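Local coordinates for metallo-beta-lactamase (Chryseobacterium indologenes, PDB 3L6N), which hydrolyses the beta-lactam ring of penicillins, cephalosporins and carbapenems as a zinc-dependent class B beta-lactamase, conferring resistance to these antibiotics, at residues Phe87-Gly92 / Thr112-Ile117; Lys12-Ile17 / Gly126-Val131; Phe5-Pro10 / Lys62-Leu67. All coordinates share one frame; numbering follows the deposited sequence.

All three contacts lie at the surface, away from the zinc ions, and all reach the seven-stranded mixed sheet of the metallo-beta-lactamase fold. Interaction 3 joins strand 6-7, one outermost strand of that sheet, to helix 54-65; interaction 1 lies at the other border, where helix 86-90 meets the approach to strand 115-116. Interaction 2 ties the residue leading into strand 15-24, the neighbour of strand 6-7, to strand 128-133 of the second sheet. Interactions 2 and 3 alternate along the chain and touch, with centres 13 Å apart. Interaction 1 comes after interaction 3 and between the two segments of interaction 2, its centre 21 and 22 Å from those of interactions 2 and 3. Together they join sheet to helices and sheet to sheet.

Interaction 1 of 3, residues Phe87-Gly92 / Thr112-Ile117; sequences FFNNKG and TSTEII
Thr-112 meets the helix 86-90 through its backbone: its carbonyl oxygen accepts a hydrogen bond of 3.0 Å from Asn-89 ND2. ND2 lies almost in line with the C=O (164°), though the bond is bent at the hydrogen, 146°, and the acceptor lies close to the amide plane of Asn-89. Asparagine suits this place because its short amide carries a donor and an acceptor on one rigid plate, so that ND2 can hold the loop while OD1 serves another partner.

At Ser-113 the chain turns its side chain away from the helix, and OG donates to the backbone oxygen of Glu-115, 2.7 Å away, a short local bond; OG is also bonded to Asn-102 ND2 of helix 99-107.

Thr-114 then brings its side chain back toward Asn-89, the two approaching from opposite directions. Its methyl CG2 rests 3.6 Å from Asn-89 OD1, a van der Waals contact, while OG1 receives a hydrogen bond from a water that also donates to Asn-89 OD1. A chi1 of 57° leaves OG1 flanked by both backbone branches, and it donates to Glu-115 OE1 at 3.0 Å. Threonine thus touches OD1 directly with its methyl and through water with its hydroxyl.

Asn-89 OD1 has its strongest partner in Thr-95 OG1, which also bonds Thr-114 N. Thr-95 of strand 94-97, the neighbour of strand 115-116 in the sheet, thus bonds both segments: Glu-115 pairs with its backbone, Phe-88 packs on it, and helix 99-107 touches Thr-112 through Asn-102 and Leu-105.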
loop_
_atom_site.group_PDB
_atom_site.type_symbol
_atom_site.label_atom_id
_atom_site.label_comp_id
_atom_site.label_asym_id
_atom_site.label_seq_id
_atom_site.Cartn_x
_atom_site.Cartn_y
_atom_site.Cartn_z
ATOM N N PHE A 87 -16.900 -2.059 1.973
ATOM C CA PHE A 87 -17.284 -1.602 0.640
ATOM C C PHE A 87 -17.030 -2.685 -0.400
ATOM O O PHE A 87 -17.873 -2.934 -1.276
ATOM C CB PHE A 87 -16.519 -0.340 0.254
ATOM C CG PHE A 87 -16.798 0.126 -1.150
ATOM C CD1 PHE A 87 -17.832 1.022 -1.404
ATOM C CD2 PHE A 87 -16.016 -0.322 -2.214
ATOM C CE1 PHE A 87 -18.086 1.461 -2.703
ATOM C CE2 PHE A 87 -16.262 0.099 -3.516
ATOM C CZ PHE A 87 -17.292 0.999 -3.763
ATOM N N PHE A 88 -15.857 -3.309 -0.311
ATOM C CA PHE A 88 -15.465 -4.346 -1.254
ATOM C C PHE A 88 -16.079 -5.694 -0.906
ATOM O O PHE A 88 -16.571 -6.399 -1.794
ATOM C CB PHE A 88 -13.943 -4.402 -1.384
ATOM C CG PHE A 88 -13.351 -3.104 -1.836
ATOM C CD1 PHE A 88 -13.337 -2.767 -3.191
ATOM C CD2 PHE A 88 -12.842 -2.200 -0.913
ATOM C CE1 PHE A 88 -12.814 -1.558 -3.616
ATOM C CE2 PHE A 88 -12.308 -0.979 -1.338
ATOM C CZ PHE A 88 -12.289 -0.670 -2.690
ATOM N N ASN A 89 -16.099 -6.034 0.383
ATOM C CA ASN A 89 -16.736 -7.275 0.820
ATOM C C ASN A 89 -18.192 -7.353 0.365
ATOM O O ASN A 89 -18.631 -8.394 -0.126
ATOM C CB ASN A 89 -16.653 -7.432 2.342
ATOM C CG ASN A 89 -15.229 -7.621 2.835
ATOM O OD1 ASN A 89 -14.335 -7.994 2.076
ATOM N ND2 ASN A 89 -15.011 -7.356 4.119
ATOM N N ASN A 90 -18.915 -6.242 0.507
ATOM C CA ASN A 90 -20.342 -6.195 0.156
ATOM C C ASN A 90 -20.583 -6.432 -1.326
ATOM O O ASN A 90 -21.613 -6.995 -1.714
ATOM C CB ASN A 90 -20.983 -4.879 0.597
ATOM C CG ASN A 90 -21.139 -4.780 2.114
ATOM O OD1 ASN A 90 -20.977 -5.764 2.837
ATOM N ND2 ASN A 90 -21.467 -3.587 2.592
ATOM N N LYS A 91 -19.608 -6.048 -2.144
ATOM C CA LYS A 91 -19.679 -6.257 -3.589
ATOM C C LYS A 91 -19.100 -7.604 -4.042
ATOM O O LYS A 91 -18.998 -7.870 -5.242
ATOM C CB LYS A 91 -18.975 -5.100 -4.315
ATOM C CG LYS A 91 -19.652 -3.757 -4.154
ATOM C CD LYS A 91 -18.777 -2.645 -4.693
ATOM C CE LYS A 91 -19.570 -1.373 -4.884
ATOM N NZ LYS A 91 -20.314 -1.371 -6.178
ATOM N N GLY A 92 -18.712 -8.456 -3.092
ATOM C CA GLY A 92 -18.159 -9.773 -3.412
ATOM C C GLY A 92 -16.742 -9.749 -3.968
ATOM O O GLY A 92 -16.266 -10.736 -4.536
ATOM N N THR A 112 -13.116 -6.723 8.494
ATOM C CA THR A 112 -11.916 -7.522 8.264
ATOM C C THR A 112 -11.927 -8.098 6.851
ATOM O O THR A 112 -12.956 -8.054 6.158
ATOM C CB THR A 112 -11.813 -8.656 9.279
ATOM O OG1 THR A 112 -13.056 -9.380 9.318
ATOM C CG2 THR A 112 -11.505 -8.086 10.670
ATOM N N SER A 113 -10.787 -8.644 6.427
ATOM C CA SER A 113 -10.674 -9.236 5.092
ATOM C C SER A 113 -11.411 -10.572 5.023
ATOM O O SER A 113 -11.704 -11.189 6.062
ATOM C CB SER A 113 -9.207 -9.441 4.706
ATOM O OG SER A 113 -8.628 -10.476 5.483
ATOM N N THR A 114 -11.713 -11.013 3.809
ATOM C CA THR A 114 -12.337 -12.331 3.636
ATOM C C THR A 114 -11.295 -13.412 3.354
ATOM O O THR A 114 -11.580 -14.604 3.491
ATOM C CB THR A 114 -13.428 -12.317 2.555
ATOM O OG1 THR A 114 -12.876 -11.850 1.316
ATOM C CG2 THR A 114 -14.585 -11.424 2.975
ATOM N N GLU A 115 -10.086 -12.996 2.965
ATOM C CA GLU A 115 -8.977 -13.914 2.745
ATOM C C GLU A 115 -7.776 -13.513 3.587
ATOM O O GLU A 115 -7.546 -12.331 3.827
ATOM C CB GLU A 115 -8.554 -13.958 1.265
ATOM C CG GLU A 115 -9.662 -13.721 0.235
ATOM C CD GLU A 115 -10.746 -14.781 0.247
ATOM O OE1 GLU A 115 -11.938 -14.405 0.155
ATOM O OE2 GLU A 115 -10.407 -15.979 0.343
ATOM N N ILE A 116 -6.991 -14.502 3.999
ATOM C CA ILE A 116 -5.838 -14.275 4.866
ATOM C C ILE A 116 -4.535 -14.380 4.093
ATOM O O ILE A 116 -4.244 -15.412 3.471
ATOM C CB ILE A 116 -5.806 -15.293 6.048
ATOM C CG1 ILE A 116 -7.163 -15.341 6.757
ATOM C CG2 ILE A 116 -4.634 -15.005 7.005
ATOM C CD1 ILE A 116 -7.667 -14.016 7.250
ATOM N N ILE A 117 -3.740 -13.313 4.146
ATOM C CA ILE A 117 -2.460 -13.274 3.444
ATOM C C ILE A 117 -1.465 -14.278 4.028
ATOM O O ILE A 117 -1.271 -14.346 5.246
ATOM C CB ILE A 117 -1.832 -11.857 3.471
ATOM C CG1 ILE A 117 -2.708 -10.888 2.663
ATOM C CG2 ILE A 117 -0.374 -11.879 2.956
ATOM C CD1 ILE A 117 -2.243 -9.434 2.736
HETATM O O HOH W 1 -14.803 -10.368 -0.127
#

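Interaction 2 of 3, residues Lys12-Ile17 / Gly126-Val131; sequences KNNLHI and GGEEFV
Asn-14 and Glu-128 meet through a single side-chain hydrogen bond, from ND2 of Asn-14 to OE2 of Glu-128, 3.1 Å long. Followed outward, the asparagine leaves its backbone with CB directed toward strand 128-133 and with Glu-128 OE2 already 4.2 Å from that CB. A chi1 of -77° sets CG beside the backbone N and carries the amide on toward the carboxylate. CG itself lies 4.1 Å from Glu-128 OE2, a distance at which it only flanks the acceptor, and ND2 makes the bond. OE2 lies almost in the amide plane, and the angle at the hydrogen is 158°, so the donor is well directed.

The acceptor is used differently. Asn-14 reaches OE2 from above the carboxylate plane, the two planes being 69° apart, and the side chains run nearly perpendicular. Glu-128 brings its carboxylate there by folding: its chain bends at chi2 instead of running straight out. The other oxygen, OE1, is bonded to Tyr-151 OH, the stronger polar partner, so the carboxylate is gripped at both oxygens and its rotation is limited. Glutamate suits the place because its two acceptors can serve two donors, and asparagine because its amide supplies an N-H without adding charge.

Around the bond, Asn-14 packs on Val-37 and Tyr-151, and Glu-128 on Leu-36 and Thr-38. The residue just ahead of strand 15-24 of the seven-stranded sheet is here linked to the first residue of strand 128-133 of the five-stranded sheet, a peripheral tie between the two sheets of the alpha-beta/beta-alpha sandwich that characterises metallo-beta-lactamases.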
loop_
_atom_site.group_PDB
_atom_site.type_symbol
_atom_site.label_atom_id
_atom_site.label_comp_id
_atom_site.label_asym_id
_atom_site.label_seq_id
_atom_site.Cartn_x
_atom_site.Cartn_y
_atom_site.Cartn_z
ATOM N N LYS A 12 5.893 -1.059 -16.944
ATOM C CA LYS A 12 5.659 -2.195 -17.852
ATOM C C LYS A 12 4.166 -2.541 -18.039
ATOM O O LYS A 12 3.723 -3.658 -17.769
ATOM C CB LYS A 12 6.479 -3.428 -17.443
ATOM C CG LYS A 12 7.990 -3.234 -17.454
ATOM C CD LYS A 12 8.630 -4.605 -17.301
ATOM C CE LYS A 12 10.048 -4.538 -16.792
ATOM N NZ LYS A 12 10.560 -5.927 -16.628
ATOM N N ASN A 13 3.404 -1.533 -18.468
ATOM C CA ASN A 13 2.014 -1.687 -18.918
ATOM C C ASN A 13 1.000 -1.802 -17.769
ATOM O O ASN A 13 0.010 -1.063 -17.739
ATOM C CB ASN A 13 1.880 -2.878 -19.889
ATOM C CG ASN A 13 0.614 -2.835 -20.713
ATOM O OD1 ASN A 13 0.107 -1.760 -21.056
ATOM N ND2 ASN A 13 0.117 -4.014 -21.079
ATOM N N ASN A 14 1.268 -2.702 -16.822
ATOM C CA ASN A 14 0.225 -3.161 -15.909
ATOM C C ASN A 14 0.319 -2.705 -14.458
ATOM O O ASN A 14 -0.708 -2.696 -13.759
ATOM C CB ASN A 14 0.100 -4.695 -15.945
ATOM C CG ASN A 14 -0.638 -5.191 -17.179
ATOM O OD1 ASN A 14 -1.093 -4.406 -18.012
ATOM N ND2 ASN A 14 -0.736 -6.516 -17.312
ATOM N N LEU A 15 1.522 -2.350 -14.005
ATOM C CA LEU A 15 1.703 -1.941 -12.613
ATOM C C LEU A 15 1.589 -0.425 -12.468
ATOM O O LEU A 15 2.389 0.339 -13.028
ATOM C CB LEU A 15 3.041 -2.443 -12.050
ATOM C CG LEU A 15 3.250 -2.164 -10.560
ATOM C CD1 LEU A 15 2.194 -2.890 -9.709
ATOM C CD2 LEU A 15 4.646 -2.630 -10.195
ATOM N N HIS A 16 0.593 0.000 -11.697
ATOM C CA HIS A 16 0.300 1.427 -11.551
ATOM C C HIS A 16 0.485 1.922 -10.134
ATOM O O HIS A 16 0.078 1.259 -9.178
ATOM C CB HIS A 16 -1.149 1.719 -11.961
ATOM C CG HIS A 16 -1.439 1.513 -13.421
ATOM N ND1 HIS A 16 -1.481 0.261 -14.001
ATOM C CD2 HIS A 16 -1.737 2.393 -14.407
ATOM C CE1 HIS A 16 -1.787 0.383 -15.284
ATOM N NE2 HIS A 16 -1.951 1.666 -15.555
ATOM N N ILE A 17 1.090 3.104 -10.010
ATOM C CA ILE A 17 1.108 3.873 -8.767
ATOM C C ILE A 17 -0.075 4.808 -8.864
ATOM O O ILE A 17 -0.271 5.412 -9.903
ATOM C CB ILE A 17 2.381 4.736 -8.664
ATOM C CG1 ILE A 17 3.623 3.841 -8.666
ATOM C CG2 ILE A 17 2.328 5.640 -7.417
ATOM C CD1 ILE A 17 4.816 4.483 -9.379
ATOM N N GLY A 126 -4.365 -13.815 -12.838
ATOM C CA GLY A 126 -4.417 -13.283 -14.200
ATOM C C GLY A 126 -3.077 -13.105 -14.895
ATOM O O GLY A 126 -2.887 -12.151 -15.646
ATOM N N GLY A 127 -2.144 -14.028 -14.660
ATOM C CA GLY A 127 -0.832 -14.010 -15.312
ATOM C C GLY A 127 0.190 -13.087 -14.676
ATOM O O GLY A 127 1.289 -12.896 -15.209
ATOM N N GLU A 128 -0.185 -12.491 -13.545
ATOM C CA GLU A 128 0.695 -11.609 -12.787
ATOM C C GLU A 128 1.096 -12.275 -11.476
ATOM O O GLU A 128 0.409 -13.182 -11.006
ATOM C CB GLU A 128 -0.020 -10.283 -12.477
ATOM C CG GLU A 128 -0.440 -9.489 -13.724
ATOM C CD GLU A 128 0.732 -8.983 -14.569
ATOM O OE1 GLU A 128 1.832 -8.704 -14.032
ATOM O OE2 GLU A 128 0.539 -8.853 -15.798
ATOM N N GLU A 129 2.183 -11.797 -10.883
ATOM C CA GLU A 129 2.737 -12.392 -9.664
ATOM C C GLU A 129 3.238 -11.329 -8.705
ATOM O O GLU A 129 3.794 -10.317 -9.121
ATOM C CB GLU A 129 3.891 -13.323 -10.044
ATOM C CG GLU A 129 4.494 -14.141 -8.929
ATOM C CD GLU A 129 5.764 -14.858 -9.385
ATOM O OE1 GLU A 129 6.585 -15.212 -8.521
ATOM O OE2 GLU A 129 5.940 -15.055 -10.606
ATOM N N PHE A 130 3.041 -11.563 -7.410
ATOM C CA PHE A 130 3.628 -10.689 -6.386
ATOM C C PHE A 130 3.788 -11.445 -5.074
ATOM O O PHE A 130 3.258 -12.542 -4.920
ATOM C CB PHE A 130 2.774 -9.417 -6.197
ATOM C CG PHE A 130 1.314 -9.697 -5.979
ATOM C CD1 PHE A 130 0.795 -9.787 -4.690
ATOM C CD2 PHE A 130 0.451 -9.884 -7.067
ATOM C CE1 PHE A 130 -0.561 -10.052 -4.484
ATOM C CE2 PHE A 130 -0.899 -10.146 -6.875
ATOM C CZ PHE A 130 -1.410 -10.239 -5.578
ATOM N N VAL A 131 4.543 -10.861 -4.149
ATOM C CA VAL A 131 4.773 -11.463 -2.835
ATOM C C VAL A 131 4.519 -10.395 -1.778
ATOM O O VAL A 131 5.070 -9.310 -1.861
ATOM C CB VAL A 131 6.220 -11.991 -2.694
ATOM C CG1 VAL A 131 6.457 -12.580 -1.282
ATOM C CG2 VAL A 131 6.532 -13.042 -3.765
#

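Interaction 3 of 3, residues Phe5-Pro10 / Lys62-Leu67; sequences FVIEPP and KKRHNL
Ile-7 lays its CG2 methyl over the centre of one face of the Arg-64 guanidinium, 3.8 Å from CZ. The conformations of both side chains produce this fit. Ile-7 has its CG1 branch beside the backbone N (chi1 -61°), which leaves CG2 anti to that N and turned to the arginine. Arg-64 leaves helix 54-65 with CG anti to its own backbone N and is straight as far as NE, so that the long chain spans the gap from the helix to strand 6-7. The two side chains run antiparallel alongside one another, and the contact is one of methyl against flat cation.

The N-H groups of the guanidinium are met at its edge. Two waters lie in its plane: one accepts from NH1 at 2.9 Å, the other from NH2 at the same length. Both donate to the backbone oxygen of Ile-7, at 3.3 Å and 2.8 Å respectively. Water thus bridges the arginine to the strand where no direct hydrogen bond forms, and the paired bridges should limit how the plate can turn. Arginine suits the place, since its flat end offers a face to a hydrocarbon and N-H groups to solvent at once; a branched isoleucine supplies the methyl for that face.

Behind the guanidinium, Arg-64 CG covers one face of the His-65 ring near its rim, 3.5 Å above the plane, and His-65 NE2 bonds Tyr-35 OH. Ile-7 also touches Thr-60, Tyr-35 and His-16. This is helix-on-sheet packing at an outermost strand, where helix 54-65 lies against the seven-stranded sheet in the layered alpha-beta/beta-alpha architecture of the metallo-beta-lactamase fold.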
loop_
_atom_site.group_PDB
_atom_site.type_symbol
_atom_site.label_atom_id
_atom_site.label_comp_id
_atom_site.label_asym_id
_atom_site.label_seq_id
_atom_site.Cartn_x
_atom_site.Cartn_y
_atom_site.Cartn_z
ATOM N N PHE A 5 -7.690 12.243 -7.639
ATOM C CA PHE A 5 -6.647 11.218 -7.571
ATOM C C PHE A 5 -5.846 11.155 -8.875
ATOM O O PHE A 5 -6.327 11.546 -9.941
ATOM C CB PHE A 5 -7.193 9.843 -7.142
ATOM C CG PHE A 5 -8.392 9.385 -7.915
ATOM C CD1 PHE A 5 -8.242 8.702 -9.114
ATOM C CD2 PHE A 5 -9.678 9.626 -7.433
ATOM C CE1 PHE A 5 -9.360 8.277 -9.831
ATOM C CE2 PHE A 5 -10.802 9.192 -8.146
ATOM C CZ PHE A 5 -10.634 8.517 -9.341
ATOM N N VAL A 6 -4.602 10.695 -8.760
ATOM C CA VAL A 6 -3.644 10.722 -9.851
ATOM C C VAL A 6 -3.179 9.300 -10.123
ATOM O O VAL A 6 -2.639 8.642 -9.233
ATOM C CB VAL A 6 -2.427 11.619 -9.488
ATOM C CG1 VAL A 6 -1.340 11.569 -10.565
ATOM C CG2 VAL A 6 -2.881 13.064 -9.267
ATOM N N ILE A 7 -3.422 8.823 -11.339
ATOM C CA ILE A 7 -2.880 7.529 -11.750
ATOM C C ILE A 7 -1.648 7.835 -12.579
ATOM O O ILE A 7 -1.725 8.514 -13.607
ATOM C CB ILE A 7 -3.903 6.691 -12.554
ATOM C CG1 ILE A 7 -5.136 6.414 -11.689
ATOM C CG2 ILE A 7 -3.272 5.362 -13.009
ATOM C CD1 ILE A 7 -6.327 5.831 -12.449
ATOM N N GLU A 8 -0.505 7.350 -12.107
ATOM C CA GLU A 8 0.775 7.627 -12.751
ATOM C C GLU A 8 0.981 6.744 -13.984
ATOM O O GLU A 8 0.360 5.686 -14.109
ATOM C CB GLU A 8 1.914 7.402 -11.754
ATOM C CG GLU A 8 1.822 8.249 -10.493
ATOM C CD GLU A 8 2.234 9.700 -10.688
ATOM O OE1 GLU A 8 2.360 10.159 -11.851
ATOM O OE2 GLU A 8 2.403 10.388 -9.654
ATOM N N PRO A 9 1.866 7.167 -14.908
ATOM C CA PRO A 9 2.187 6.274 -16.028
ATOM C C PRO A 9 2.713 4.941 -15.492
ATOM O O PRO A 9 3.540 4.941 -14.571
ATOM C CB PRO A 9 3.292 7.036 -16.781
ATOM C CG PRO A 9 3.081 8.472 -16.378
ATOM C CD PRO A 9 2.690 8.390 -14.934
ATOM N N PRO A 10 2.205 3.814 -16.030
ATOM C CA PRO A 10 2.508 2.531 -15.416
ATOM C C PRO A 10 3.924 2.037 -15.663
ATOM O O PRO A 10 4.608 2.497 -16.606
ATOM C CB PRO A 10 1.503 1.578 -16.078
ATOM C CG PRO A 10 1.163 2.231 -17.393
ATOM C CD PRO A 10 1.155 3.692 -17.057
ATOM N N LYS A 62 -12.407 0.867 -14.544
ATOM C CA LYS A 62 -13.241 0.224 -15.561
ATOM C C LYS A 62 -13.158 0.939 -16.910
ATOM O O LYS A 62 -13.039 0.304 -17.959
ATOM C CB LYS A 62 -14.704 0.126 -15.082
ATOM C CG LYS A 62 -15.693 -0.354 -16.163
ATOM C CD LYS A 62 -15.382 -1.755 -16.671
ATOM C CE LYS A 62 -16.406 -2.177 -17.738
ATOM N NZ LYS A 62 -16.175 -3.584 -18.197
ATOM N N LYS A 63 -13.223 2.263 -16.888
ATOM C CA LYS A 63 -13.140 3.043 -18.129
ATOM C C LYS A 63 -11.756 2.925 -18.785
ATOM O O LYS A 63 -11.647 2.825 -20.015
ATOM C CB LYS A 63 -13.490 4.507 -17.843
ATOM C CG LYS A 63 -13.548 5.416 -19.061
ATOM C CD LYS A 63 -13.971 6.810 -18.613
ATOM C CE LYS A 63 -13.766 7.844 -19.700
ATOM N NZ LYS A 63 -14.173 9.191 -19.201
ATOM N N ARG A 64 -10.710 2.917 -17.955
ATOM C CA ARG A 64 -9.327 2.876 -18.423
ATOM C C ARG A 64 -8.957 1.518 -18.994
ATOM O O ARG A 64 -8.320 1.438 -20.043
ATOM C CB ARG A 64 -8.364 3.219 -17.274
ATOM C CG ARG A 64 -6.937 3.520 -17.702
ATOM C CD ARG A 64 -6.214 4.173 -16.522
ATOM N NE ARG A 64 -4.811 4.492 -16.799
ATOM C CZ ARG A 64 -4.279 5.707 -16.708
ATOM N NH1 ARG A 64 -5.037 6.748 -16.372
ATOM N NH2 ARG A 64 -2.985 5.885 -16.950
ATOM N N HIS A 65 -9.364 0.461 -18.299
ATOM C CA HIS A 65 -8.878 -0.886 -18.605
ATOM C C HIS A 65 -9.944 -1.872 -19.055
ATOM O O HIS A 65 -9.617 -2.986 -19.460
ATOM C CB HIS A 65 -8.150 -1.458 -17.387
ATOM C CG HIS A 65 -7.051 -0.582 -16.885
ATOM N ND1 HIS A 65 -5.884 -0.375 -17.591
ATOM C CD2 HIS A 65 -6.942 0.150 -15.750
ATOM C CE1 HIS A 65 -5.101 0.442 -16.908
ATOM N NE2 HIS A 65 -5.714 0.766 -15.783
ATOM N N ASN A 66 -11.207 -1.461 -18.972
ATOM C CA ASN A 66 -12.349 -2.340 -19.274
ATOM C C ASN A 66 -12.409 -3.572 -18.365
ATOM O O ASN A 66 -12.929 -4.639 -18.744
ATOM C CB ASN A 66 -12.337 -2.734 -20.759
ATOM C CG ASN A 66 -13.730 -2.929 -21.318
ATOM O OD1 ASN A 66 -14.719 -2.683 -20.636
ATOM N ND2 ASN A 66 -13.815 -3.358 -22.578
ATOM N N LEU A 67 -11.857 -3.409 -17.166
ATOM C CA LEU A 67 -11.773 -4.480 -16.181
ATOM C C LEU A 67 -12.264 -4.033 -14.815
ATOM O O LEU A 67 -12.124 -2.863 -14.449
ATOM C CB LEU A 67 -10.335 -4.986 -16.074
ATOM C CG LEU A 67 -9.863 -5.816 -17.270
ATOM C CD1 LEU A 67 -8.346 -5.912 -17.280
ATOM C CD2 LEU A 67 -10.491 -7.199 -17.262
HETATM O O HOH W 2 -4.072 9.377 -15.745
HETATM O O HOH W 3 -1.432 8.211 -16.325
#